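ZmpA Glycopeptidase (Clostridium perfringens, PDB 6XSX) is a glycopeptidase whose M60 metalloprotease module, the part in this structure, probably cleaves the polypeptide backbone of glycosylated proteins. Local coordinates at residues E323-P328 with F492-N496; P176-D180 with V190-A195; T220-F226 with N286-N290; K399-E404 with T421-P427. One frame throughout, in Å; residues are numbered along the deposited sequence.

In the fold
Four contacts sample the length of an elongated catalytic module. Interaction 2 comes first along the chain, turning strands 179-182 and 186-190 of the ten-stranded mixed sheet into helix 192-202. Helix 206-224 follows, and its end enters interaction 3, whose centre lies about 30 Å from that of interaction 2. There it meets the loop after helix 277-286, a helix that carries an HExxH pattern. Interaction 4 is nested within the chain loop closed by interaction 1, their centres about 25 Å apart. Interaction 1 ties helix 321-331 to the C-terminal antiparallel sheet. Interactions 1 and 2 fall on opposite sides of the chain's centre, and the four contacts together sample the mixed sheet, the helical part and the C-terminal sheet.

Interaction 1: E323-P328 with F492-N496; sequences ERNILP and FTSTN. With EDO (1,2-ethanediol), chain E.
E323 and the turn T493-T495 meet where helix 321-331 abuts the end of strand 488-493, an outermost strand of the C-terminal antiparallel sheet. An ST turn shapes the receiving side, with T493 OG1 accepting from T495 N at 3.0 Å. The close-packed part is apolar. L327 is directed at the strand, and its CD1 comes to 3.9 Å from F492 CD1, reaching the phenyl ring at its edge and near its plane. The F492 ring also stacks with Y433, so L327 meets an aromatic that has a second ring partner. L327 CB also lies against the backbone oxygen of F492.

One helical turn earlier, toward the partly exposed side, the contact becomes polar. The E323 chain bends at its second torsion (chi2 -62°), bringing the carboxylate over to the turn although its CB is not aimed there. OE2 takes two donors, S494 N on the syn side at 2.7 Å and S494 OG on the anti side, while T493 OG1 donates to OE1 at 2.5 Å from above the carboxylate plane. Three bonds thus fix the rotation of the carboxylate, and T493 OG1 is itself both donor and acceptor. The T495 methyl, CG2, lies 3.7 Å from E323 CD beside the carboxylate. Beyond the turn lies a 1,2-ethanediol molecule, probably from the crystallisation liquor, which also bonds to K437; its O1 donates to S494 O at 2.8 Å.

Interaction 2: P176-D180 with V190-A195; sequences PDVFD and VTATYA
F179 and V190 face each other as an antiparallel hydrogen-bonded pair, their CA atoms 5.4 Å apart. F179 N donates to V190 O at 2.8 Å from above the carbonyl plane, and V190 N returns a straighter approach to F179 O at 3.1 Å. Next to this pair, on the D177 and T191 side, the backbones draw closer still, with T191 CA 3.3 Å from D177 O in a CA-H...O contact, while the chain of 190-195 bends away and enters helix 192-202.

That bend is met by D177. With its CG anti to the backbone N (chi1 -170°), the aspartate carries its carboxylate to the first turn of the helix and engages T193 with both oxygens, each through its syn lone pair. OD1 accepts T193 N at 3.0 Å and, weakly, A192 N; OD2 accepts T193 OG1 at 2.7 Å. A negative group so placed would be expected to gain from the helix dipole. T191, at the N-cap, takes Y194 N on OG1, a hydroxyl also bonded to Q267.

On the apolar side, F179 CD2 rests 3.7 Å from A195 CB, and the F179 side chain continues onto V158 and L162 of helix 155-171. The whole is a tight beta-hairpin, strands 179-182 and 186-190 of the mixed sheet, running directly into a capped helix.

Interaction 3: T220-F226 with N286-N290; sequences TMKYWGF and NFDTN
The F287 ring receives the T220 methyl on one face, with CG2 3.7 Å from the ring centroid and almost on its normal, a CH-pi contact over the centre. At the ring's edge, near its plane, lies F226 CE2, while M221 CG comes in obliquely to F287 CE1 at 3.9 Å. The W224 indole is used differently. F287 CB sits over one face, offset toward the rim, 4.2 Å from the centroid of the five-membered ring; D288 CB lies at the indole edge, 4.1 Å from NE1. The phenyl in turn points its edge at that indole face, an edge-to-face pair with planes at 64° and centroids 5.8 Å apart.

T220 can present its methyl because CG2 stands anti to the backbone N, which turns the hydroxyl back along the helix to V216 O. Helix 206-224 ends here in a Schellman motif, in which G225 takes a positive phi of 86° and F226 N bonds back to M221 O. That reversal sends F226 round to the same side as T220, M221 and W224, and all four side chains touch F287. F287 is close in sequence to the HExxH pattern (H281, E282, H285) of helix 277-286, which is consistent with the metal site of an M60 peptidase, although no metal is bound there in this structure. F287 lies near those residues without touching them.

Just after F287 the chain forms an Asx turn: D288 OD1 accepts N290 N from above the carboxylate plane at 3.0 Å. R374 beyond the segments supports F226 by a cation-pi contact and bonds to W224 O.

Interaction 4: K399-E404 with T421-P427; sequences KLDLSE and TSKYPKP
D401 and T421 form the core of a contact shaped by an Asx turn, and D401 OD1 is its meeting point. This oxygen accepts T421 OG1 at 2.6 Å from above the carboxylate plane and, from the opposite face, S403 N at 3.2 Å; the second bond closes the turn at the start of helix 403-408. S403 OG donates in its turn to T421 OG1 at 2.8 Å, so the hydroxyls relay toward the carboxylate. CG of D401 lies opposite the backbone N about CA-CB (chi1 -180°), which drives the acid straight across at the turn T421-Y424. Its other oxygen, OD2, reaches a water that also donates to Y424 O.

One step along, the backbones are joined by D401 N, which donates to P425 O at 2.8 Å. P427 lies against the same chain, with CD at 3.3 Å from D401 O and CG against L402 CD2.

At the other end K399 covers the Y424 ring: its CA stands over one face, 3.8 Å from the ring centroid, and its CD rests near Y424 CE1. K423 CG occupies the opposite face. K399 has positive phi, as the C-prime residue of the Schellman motif that ends helix 383-398, and Y424 OH is fixed by D396 of the same helix.

The outermost link is a salt bridge. K426 folds back at its last two torsions toward E404, whose OE1 already pairs with R408, and its NZ meets E404 OE2 at 2.8 Å, nearly in line with that C-O bond.

Interaction 1: E323-P328 with F492-N496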
# COMPACT_ATOMS: atom_id res chain seq x y z
N GLU A 323 -17.64 -9.97 -12.24
CA GLU A 323 -18.78 -10.70 -12.78
C GLU A 323 -20.05 -10.48 -11.95
O GLU A 323 -21.14 -10.43 -12.50
CB GLU A 323 -18.45 -12.19 -12.95
CG GLU A 323 -17.38 -12.47 -14.00
CD GLU A 323 -17.72 -12.06 -15.43
OE1 GLU A 323 -18.83 -12.37 -15.88
OE2 GLU A 323 -16.87 -11.43 -16.10
N ARG A 324 -19.90 -10.35 -10.62
CA ARG A 324 -21.07 -10.26 -9.75
C ARG A 324 -21.67 -8.85 -9.76
O ARG A 324 -22.86 -8.69 -9.50
CB ARG A 324 -20.70 -10.58 -8.29
CG ARG A 324 -20.62 -12.07 -7.98
CD ARG A 324 -20.21 -12.28 -6.54
NE ARG A 324 -20.31 -13.69 -6.22
CZ ARG A 324 -20.15 -14.22 -5.01
NH1 ARG A 324 -19.91 -13.45 -3.96
NH2 ARG A 324 -20.26 -15.53 -4.85
N ASN A 325 -20.84 -7.84 -10.03
CA ASN A 325 -21.19 -6.47 -9.67
C ASN A 325 -20.93 -5.52 -10.83
O ASN A 325 -21.86 -4.84 -11.29
CB ASN A 325 -20.38 -5.98 -8.46
CG ASN A 325 -21.11 -6.15 -7.15
OD1 ASN A 325 -21.69 -5.19 -6.64
ND2 ASN A 325 -21.09 -7.36 -6.60
N ILE A 326 -19.67 -5.43 -11.26
CA ILE A 326 -19.18 -4.29 -12.01
C ILE A 326 -19.64 -4.41 -13.46
O ILE A 326 -20.32 -3.53 -13.97
CB ILE A 326 -17.65 -4.16 -11.89
CG1 ILE A 326 -17.22 -3.94 -10.43
CG2 ILE A 326 -17.13 -3.04 -12.79
CD1 ILE A 326 -15.83 -4.41 -10.10
N LEU A 327 -19.27 -5.52 -14.11
CA LEU A 327 -19.39 -5.65 -15.55
C LEU A 327 -20.85 -5.70 -15.99
O LEU A 327 -21.21 -5.04 -16.96
CB LEU A 327 -18.56 -6.84 -16.04
CG LEU A 327 -17.04 -6.63 -15.94
CD1 LEU A 327 -16.30 -7.87 -16.42
CD2 LEU A 327 -16.61 -5.40 -16.75
N PRO A 328 -21.76 -6.44 -15.30
CA PRO A 328 -23.19 -6.40 -15.63
C PRO A 328 -23.82 -5.04 -15.38
O PRO A 328 -24.82 -4.70 -16.00
CB PRO A 328 -23.86 -7.40 -14.68
CG PRO A 328 -22.72 -8.23 -14.14
CD PRO A 328 -21.48 -7.36 -14.18
N PHE A 492 -22.06 -7.84 -20.48
CA PHE A 492 -20.67 -8.06 -20.81
C PHE A 492 -20.08 -8.98 -19.76
O PHE A 492 -20.21 -8.73 -18.57
CB PHE A 492 -19.87 -6.75 -20.80
CG PHE A 492 -18.40 -6.92 -21.12
CD1 PHE A 492 -17.49 -7.29 -20.14
CD2 PHE A 492 -17.93 -6.71 -22.41
CE1 PHE A 492 -16.14 -7.43 -20.43
CE2 PHE A 492 -16.58 -6.86 -22.70
CZ PHE A 492 -15.69 -7.22 -21.72
N THR A 493 -19.40 -10.03 -20.23
CA THR A 493 -18.76 -10.96 -19.32
C THR A 493 -17.31 -11.15 -19.75
O THR A 493 -17.02 -11.16 -20.95
CB THR A 493 -19.50 -12.30 -19.27
OG1 THR A 493 -18.79 -13.10 -18.32
CG2 THR A 493 -19.54 -13.01 -20.61
N SER A 494 -16.44 -11.31 -18.76
CA SER A 494 -15.05 -11.63 -19.00
C SER A 494 -14.87 -13.15 -19.09
O SER A 494 -13.75 -13.63 -19.26
CB SER A 494 -14.15 -11.01 -17.95
OG SER A 494 -14.29 -11.65 -16.69
N THR A 495 -15.98 -13.90 -19.01
CA THR A 495 -15.93 -15.36 -19.07
C THR A 495 -16.33 -15.84 -20.47
O THR A 495 -16.67 -15.03 -21.34
CB THR A 495 -16.82 -16.00 -18.00
OG1 THR A 495 -18.19 -15.84 -18.40
CG2 THR A 495 -16.61 -15.43 -16.61
N ASN A 496 -16.29 -17.17 -20.66
CA ASN A 496 -16.63 -17.81 -21.92
C ASN A 496 -18.13 -18.13 -22.00
O ASN A 496 -18.54 -18.85 -22.89
CB ASN A 496 -15.79 -19.07 -22.19
CG ASN A 496 -15.97 -20.17 -21.16
OD1 ASN A 496 -16.91 -20.15 -20.35
ND2 ASN A 496 -15.08 -21.14 -21.16
C1 EDO E . -13.53 -14.07 -22.33
O1 EDO E . -12.37 -13.51 -21.73
C2 EDO E . -13.58 -15.55 -22.29
O2 EDO E . -12.34 -16.15 -22.06

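Interaction 2: P176-D180 with V190-A195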
# COMPACT_ATOMS: atom_id res chain seq x y z
N PRO A 176 14.01 -7.68 26.12
CA PRO A 176 13.02 -7.71 25.04
C PRO A 176 13.42 -8.75 23.98
O PRO A 176 14.59 -8.84 23.60
CB PRO A 176 13.12 -6.30 24.46
CG PRO A 176 14.57 -5.93 24.66
CD PRO A 176 14.92 -6.52 26.02
N ASP A 177 12.43 -9.52 23.51
CA ASP A 177 12.61 -10.42 22.38
C ASP A 177 12.44 -9.60 21.10
O ASP A 177 11.31 -9.37 20.67
CB ASP A 177 11.63 -11.60 22.45
CG ASP A 177 11.90 -12.73 21.46
OD1 ASP A 177 12.80 -12.57 20.60
OD2 ASP A 177 11.19 -13.77 21.54
N VAL A 178 13.55 -9.16 20.50
CA VAL A 178 13.47 -8.16 19.44
C VAL A 178 14.62 -8.34 18.45
O VAL A 178 15.76 -8.55 18.86
CB VAL A 178 13.46 -6.72 19.99
CG1 VAL A 178 14.69 -6.40 20.83
CG2 VAL A 178 13.34 -5.69 18.87
N PHE A 179 14.29 -8.17 17.15
CA PHE A 179 15.26 -7.99 16.08
C PHE A 179 14.76 -6.93 15.10
O PHE A 179 13.60 -6.98 14.68
CB PHE A 179 15.51 -9.32 15.35
CG PHE A 179 16.39 -9.20 14.13
CD1 PHE A 179 17.76 -9.05 14.26
CD2 PHE A 179 15.85 -9.24 12.86
CE1 PHE A 179 18.57 -8.94 13.14
CE2 PHE A 179 16.65 -9.11 11.74
CZ PHE A 179 18.02 -8.97 11.88
N ASP A 180 15.64 -5.98 14.75
CA ASP A 180 15.26 -4.89 13.85
C ASP A 180 16.08 -4.97 12.56
O ASP A 180 17.28 -5.18 12.62
CB ASP A 180 15.47 -3.51 14.47
CG ASP A 180 14.38 -3.08 15.45
OD1 ASP A 180 13.28 -3.65 15.41
OD2 ASP A 180 14.64 -2.16 16.25
N VAL A 190 10.52 -7.16 14.60
CA VAL A 190 9.97 -8.48 14.92
C VAL A 190 10.68 -9.00 16.17
O VAL A 190 11.51 -8.30 16.75
CB VAL A 190 10.16 -9.47 13.76
CG1 VAL A 190 9.31 -9.15 12.54
CG2 VAL A 190 11.63 -9.62 13.37
N THR A 191 10.36 -10.24 16.58
CA THR A 191 11.08 -10.87 17.69
C THR A 191 12.37 -11.50 17.17
O THR A 191 12.45 -11.93 16.02
CB THR A 191 10.28 -11.97 18.41
OG1 THR A 191 10.06 -13.09 17.54
CG2 THR A 191 8.96 -11.49 18.99
N ALA A 192 13.36 -11.60 18.07
CA ALA A 192 14.65 -12.22 17.75
C ALA A 192 14.48 -13.73 17.52
O ALA A 192 15.10 -14.29 16.62
CB ALA A 192 15.65 -11.94 18.85
N THR A 193 13.64 -14.36 18.35
CA THR A 193 13.45 -15.80 18.32
C THR A 193 12.83 -16.22 16.99
O THR A 193 13.26 -17.21 16.38
CB THR A 193 12.64 -16.29 19.53
OG1 THR A 193 11.42 -15.57 19.53
CG2 THR A 193 13.35 -16.06 20.85
N TYR A 194 11.83 -15.45 16.53
CA TYR A 194 11.20 -15.73 15.25
C TYR A 194 12.16 -15.44 14.10
O TYR A 194 12.30 -16.25 13.19
CB TYR A 194 9.88 -14.97 15.11
CG TYR A 194 9.10 -15.35 13.88
CD1 TYR A 194 9.53 -14.96 12.62
CD2 TYR A 194 7.95 -16.11 13.98
CE1 TYR A 194 8.83 -15.32 11.48
CE2 TYR A 194 7.23 -16.47 12.85
CZ TYR A 194 7.67 -16.07 11.60
OH TYR A 194 6.98 -16.43 10.47
N ALA A 195 12.82 -14.27 14.15
CA ALA A 195 13.73 -13.87 13.09
C ALA A 195 14.79 -14.94 12.85
O ALA A 195 15.08 -15.28 11.71
CB ALA A 195 14.36 -12.53 13.41

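Interaction 3: T220-F226 with N286-N290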
# COMPACT_ATOMS: atom_id res chain seq x y z
N THR A 220 6.21 2.26 -4.40
CA THR A 220 5.04 2.94 -3.86
C THR A 220 5.10 4.43 -4.18
O THR A 220 4.10 5.03 -4.56
CB THR A 220 4.89 2.76 -2.34
OG1 THR A 220 4.55 1.39 -2.10
CG2 THR A 220 3.81 3.64 -1.76
N MET A 221 6.29 5.02 -4.03
CA MET A 221 6.37 6.45 -4.19
C MET A 221 6.29 6.83 -5.67
O MET A 221 5.66 7.83 -6.00
CB MET A 221 7.60 7.02 -3.47
CG MET A 221 7.34 7.09 -1.99
SD MET A 221 8.66 7.77 -1.00
CE MET A 221 8.41 9.53 -1.26
N LYS A 222 6.87 6.00 -6.54
CA LYS A 222 6.67 6.16 -7.97
C LYS A 222 5.17 6.09 -8.32
O LYS A 222 4.64 6.99 -8.98
CB LYS A 222 7.48 5.11 -8.74
CG LYS A 222 7.32 5.18 -10.26
CD LYS A 222 8.11 4.08 -10.95
CE LYS A 222 7.63 3.79 -12.35
NZ LYS A 222 8.37 2.65 -12.93
N TYR A 223 4.48 5.04 -7.86
CA TYR A 223 3.06 4.88 -8.14
C TYR A 223 2.25 6.08 -7.66
O TYR A 223 1.23 6.41 -8.27
CB TYR A 223 2.54 3.58 -7.53
CG TYR A 223 1.12 3.18 -7.83
CD1 TYR A 223 0.65 3.01 -9.13
CD2 TYR A 223 0.25 2.89 -6.79
CE1 TYR A 223 -0.66 2.59 -9.37
CE2 TYR A 223 -1.06 2.48 -7.01
CZ TYR A 223 -1.51 2.34 -8.31
OH TYR A 223 -2.80 1.92 -8.51
N TRP A 224 2.68 6.72 -6.56
CA TRP A 224 1.93 7.81 -5.94
C TRP A 224 2.29 9.16 -6.56
O TRP A 224 1.70 10.18 -6.21
CB TRP A 224 2.18 7.80 -4.42
CG TRP A 224 0.92 7.80 -3.61
CD1 TRP A 224 0.46 8.79 -2.80
CD2 TRP A 224 -0.06 6.74 -3.55
NE1 TRP A 224 -0.73 8.43 -2.23
CE2 TRP A 224 -1.08 7.18 -2.68
CE3 TRP A 224 -0.17 5.48 -4.14
CZ2 TRP A 224 -2.19 6.39 -2.38
CZ3 TRP A 224 -1.27 4.70 -3.84
CH2 TRP A 224 -2.27 5.15 -2.97
N GLY A 225 3.29 9.17 -7.46
CA GLY A 225 3.65 10.36 -8.21
C GLY A 225 4.65 11.28 -7.51
O GLY A 225 4.73 12.47 -7.84
N PHE A 226 5.42 10.74 -6.55
CA PHE A 226 6.52 11.49 -5.95
C PHE A 226 7.72 11.44 -6.89
O PHE A 226 8.58 10.57 -6.76
CB PHE A 226 6.85 10.98 -4.54
CG PHE A 226 5.76 11.24 -3.53
CD1 PHE A 226 5.62 12.49 -2.94
CD2 PHE A 226 4.87 10.23 -3.18
CE1 PHE A 226 4.60 12.73 -2.03
CE2 PHE A 226 3.86 10.48 -2.26
CZ PHE A 226 3.72 11.72 -1.69
N ASN A 286 -1.50 4.58 4.93
CA ASN A 286 -0.49 5.50 5.43
C ASN A 286 -0.13 6.53 4.37
O ASN A 286 0.33 7.63 4.70
CB ASN A 286 0.74 4.75 5.95
CG ASN A 286 0.61 4.37 7.41
OD1 ASN A 286 0.25 5.20 8.24
ND2 ASN A 286 0.89 3.12 7.73
N PHE A 287 -0.35 6.19 3.09
CA PHE A 287 0.11 7.09 2.04
C PHE A 287 -0.93 8.14 1.60
O PHE A 287 -0.61 8.93 0.71
CB PHE A 287 0.72 6.32 0.86
CG PHE A 287 2.21 6.13 1.00
CD1 PHE A 287 3.10 7.06 0.48
CD2 PHE A 287 2.73 5.04 1.68
CE1 PHE A 287 4.47 6.90 0.62
CE2 PHE A 287 4.10 4.88 1.82
CZ PHE A 287 4.97 5.80 1.29
N ASP A 288 -2.14 8.18 2.18
CA ASP A 288 -3.05 9.26 1.82
C ASP A 288 -4.03 9.61 2.94
O ASP A 288 -4.81 8.77 3.37
CB ASP A 288 -3.77 9.02 0.49
CG ASP A 288 -4.37 10.27 -0.13
OD1 ASP A 288 -4.10 11.39 0.37
OD2 ASP A 288 -5.09 10.13 -1.12
N THR A 289 -4.02 10.89 3.34
CA THR A 289 -4.91 11.39 4.37
C THR A 289 -5.70 12.59 3.85
O THR A 289 -6.34 13.29 4.64
CB THR A 289 -4.13 11.90 5.60
OG1 THR A 289 -3.21 12.91 5.18
CG2 THR A 289 -3.43 10.80 6.35
N ASN A 290 -5.64 12.83 2.54
CA ASN A 290 -6.24 14.02 1.95
C ASN A 290 -7.75 14.01 2.17
O ASN A 290 -8.45 13.14 1.65
CB ASN A 290 -5.86 14.14 0.47
CG ASN A 290 -6.22 15.47 -0.15
OD1 ASN A 290 -6.84 16.33 0.47
ND2 ASN A 290 -5.85 15.64 -1.41

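Interaction 4: K399-E404 with T421-P427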
# COMPACT_ATOMS: atom_id res chain seq x y z
N LYS A 399 -7.50 13.96 -20.61
CA LYS A 399 -8.05 14.81 -21.66
C LYS A 399 -9.22 14.09 -22.33
O LYS A 399 -9.38 14.17 -23.55
CB LYS A 399 -7.00 15.17 -22.73
CG LYS A 399 -5.77 15.93 -22.24
CD LYS A 399 -6.12 17.24 -21.57
CE LYS A 399 -4.93 18.17 -21.41
NZ LYS A 399 -4.47 18.68 -22.72
N LEU A 400 -10.03 13.40 -21.53
CA LEU A 400 -11.19 12.69 -22.04
C LEU A 400 -12.42 13.04 -21.21
O LEU A 400 -12.30 13.34 -20.02
CB LEU A 400 -10.94 11.17 -21.99
CG LEU A 400 -9.93 10.61 -23.00
CD1 LEU A 400 -9.55 9.17 -22.65
CD2 LEU A 400 -10.46 10.70 -24.43
N ASP A 401 -13.59 12.99 -21.83
CA ASP A 401 -14.82 13.23 -21.09
C ASP A 401 -15.24 11.92 -20.42
O ASP A 401 -15.87 11.07 -21.06
CB ASP A 401 -15.90 13.85 -21.98
CG ASP A 401 -17.19 14.13 -21.23
OD1 ASP A 401 -17.25 13.83 -20.02
OD2 ASP A 401 -18.12 14.61 -21.86
N LEU A 402 -14.92 11.78 -19.13
CA LEU A 402 -15.12 10.52 -18.43
C LEU A 402 -16.42 10.51 -17.63
O LEU A 402 -16.60 9.64 -16.79
CB LEU A 402 -13.90 10.24 -17.55
CG LEU A 402 -12.61 9.98 -18.32
CD1 LEU A 402 -11.46 9.72 -17.37
CD2 LEU A 402 -12.78 8.81 -19.29
N SER A 403 -17.34 11.44 -17.94
CA SER A 403 -18.60 11.51 -17.21
C SER A 403 -19.39 10.21 -17.37
O SER A 403 -19.88 9.66 -16.38
CB SER A 403 -19.42 12.73 -17.59
OG SER A 403 -18.91 13.89 -16.95
N GLU A 404 -19.51 9.73 -18.62
CA GLU A 404 -20.26 8.52 -18.92
C GLU A 404 -19.65 7.32 -18.18
O GLU A 404 -20.38 6.53 -17.58
CB GLU A 404 -20.35 8.30 -20.43
CG GLU A 404 -20.96 6.96 -20.79
CD GLU A 404 -21.16 6.72 -22.28
OE1 GLU A 404 -21.71 5.66 -22.63
OE2 GLU A 404 -20.76 7.60 -23.08
N THR A 421 -16.41 18.60 -18.06
CA THR A 421 -15.68 17.51 -18.68
C THR A 421 -15.93 17.49 -20.19
O THR A 421 -15.14 16.91 -20.93
CB THR A 421 -16.01 16.16 -18.05
OG1 THR A 421 -17.38 15.84 -18.34
CG2 THR A 421 -15.79 16.12 -16.55
N SER A 422 -17.02 18.14 -20.62
CA SER A 422 -17.43 18.13 -22.01
C SER A 422 -16.49 18.97 -22.87
O SER A 422 -16.65 19.03 -24.09
CB SER A 422 -18.87 18.55 -22.17
OG SER A 422 -18.98 19.97 -22.13
N LYS A 423 -15.49 19.60 -22.23
CA LYS A 423 -14.43 20.29 -22.96
C LYS A 423 -13.50 19.29 -23.64
O LYS A 423 -12.70 19.68 -24.48
CB LYS A 423 -13.65 21.25 -22.05
CG LYS A 423 -12.63 20.62 -21.11
CD LYS A 423 -11.65 21.62 -20.51
CE LYS A 423 -12.31 22.70 -19.68
NZ LYS A 423 -12.58 22.24 -18.29
N TYR A 424 -13.60 18.00 -23.27
CA TYR A 424 -12.79 16.97 -23.90
C TYR A 424 -13.67 16.04 -24.74
O TYR A 424 -14.86 15.89 -24.47
CB TYR A 424 -12.05 16.13 -22.85
CG TYR A 424 -11.21 16.93 -21.90
CD1 TYR A 424 -10.10 17.63 -22.36
CD2 TYR A 424 -11.53 17.01 -20.55
CE1 TYR A 424 -9.33 18.39 -21.49
CE2 TYR A 424 -10.76 17.75 -19.68
CZ TYR A 424 -9.66 18.44 -20.15
OH TYR A 424 -8.89 19.18 -19.30
N PRO A 425 -13.09 15.35 -25.74
CA PRO A 425 -13.82 14.32 -26.47
C PRO A 425 -14.14 13.15 -25.54
O PRO A 425 -13.38 12.86 -24.63
CB PRO A 425 -12.84 13.88 -27.57
CG PRO A 425 -11.47 14.26 -27.04
CD PRO A 425 -11.70 15.50 -26.20
N LYS A 426 -15.30 12.51 -25.76
CA LYS A 426 -15.60 11.23 -25.14
C LYS A 426 -14.53 10.21 -25.53
O LYS A 426 -13.95 10.34 -26.61
CB LYS A 426 -16.98 10.75 -25.61
CG LYS A 426 -18.15 11.61 -25.14
CD LYS A 426 -19.46 11.31 -25.85
CE LYS A 426 -20.18 10.10 -25.30
NZ LYS A 426 -20.60 10.30 -23.89
N PRO A 427 -14.24 9.19 -24.69
CA PRO A 427 -13.35 8.10 -25.11
C PRO A 427 -14.02 7.39 -26.29
O PRO A 427 -15.24 7.39 -26.40
CB PRO A 427 -13.32 7.09 -23.95
CG PRO A 427 -14.10 7.74 -22.81
CD PRO A 427 -14.75 9.01 -23.32
O HOH W 1 -17.55 15.61 -24.67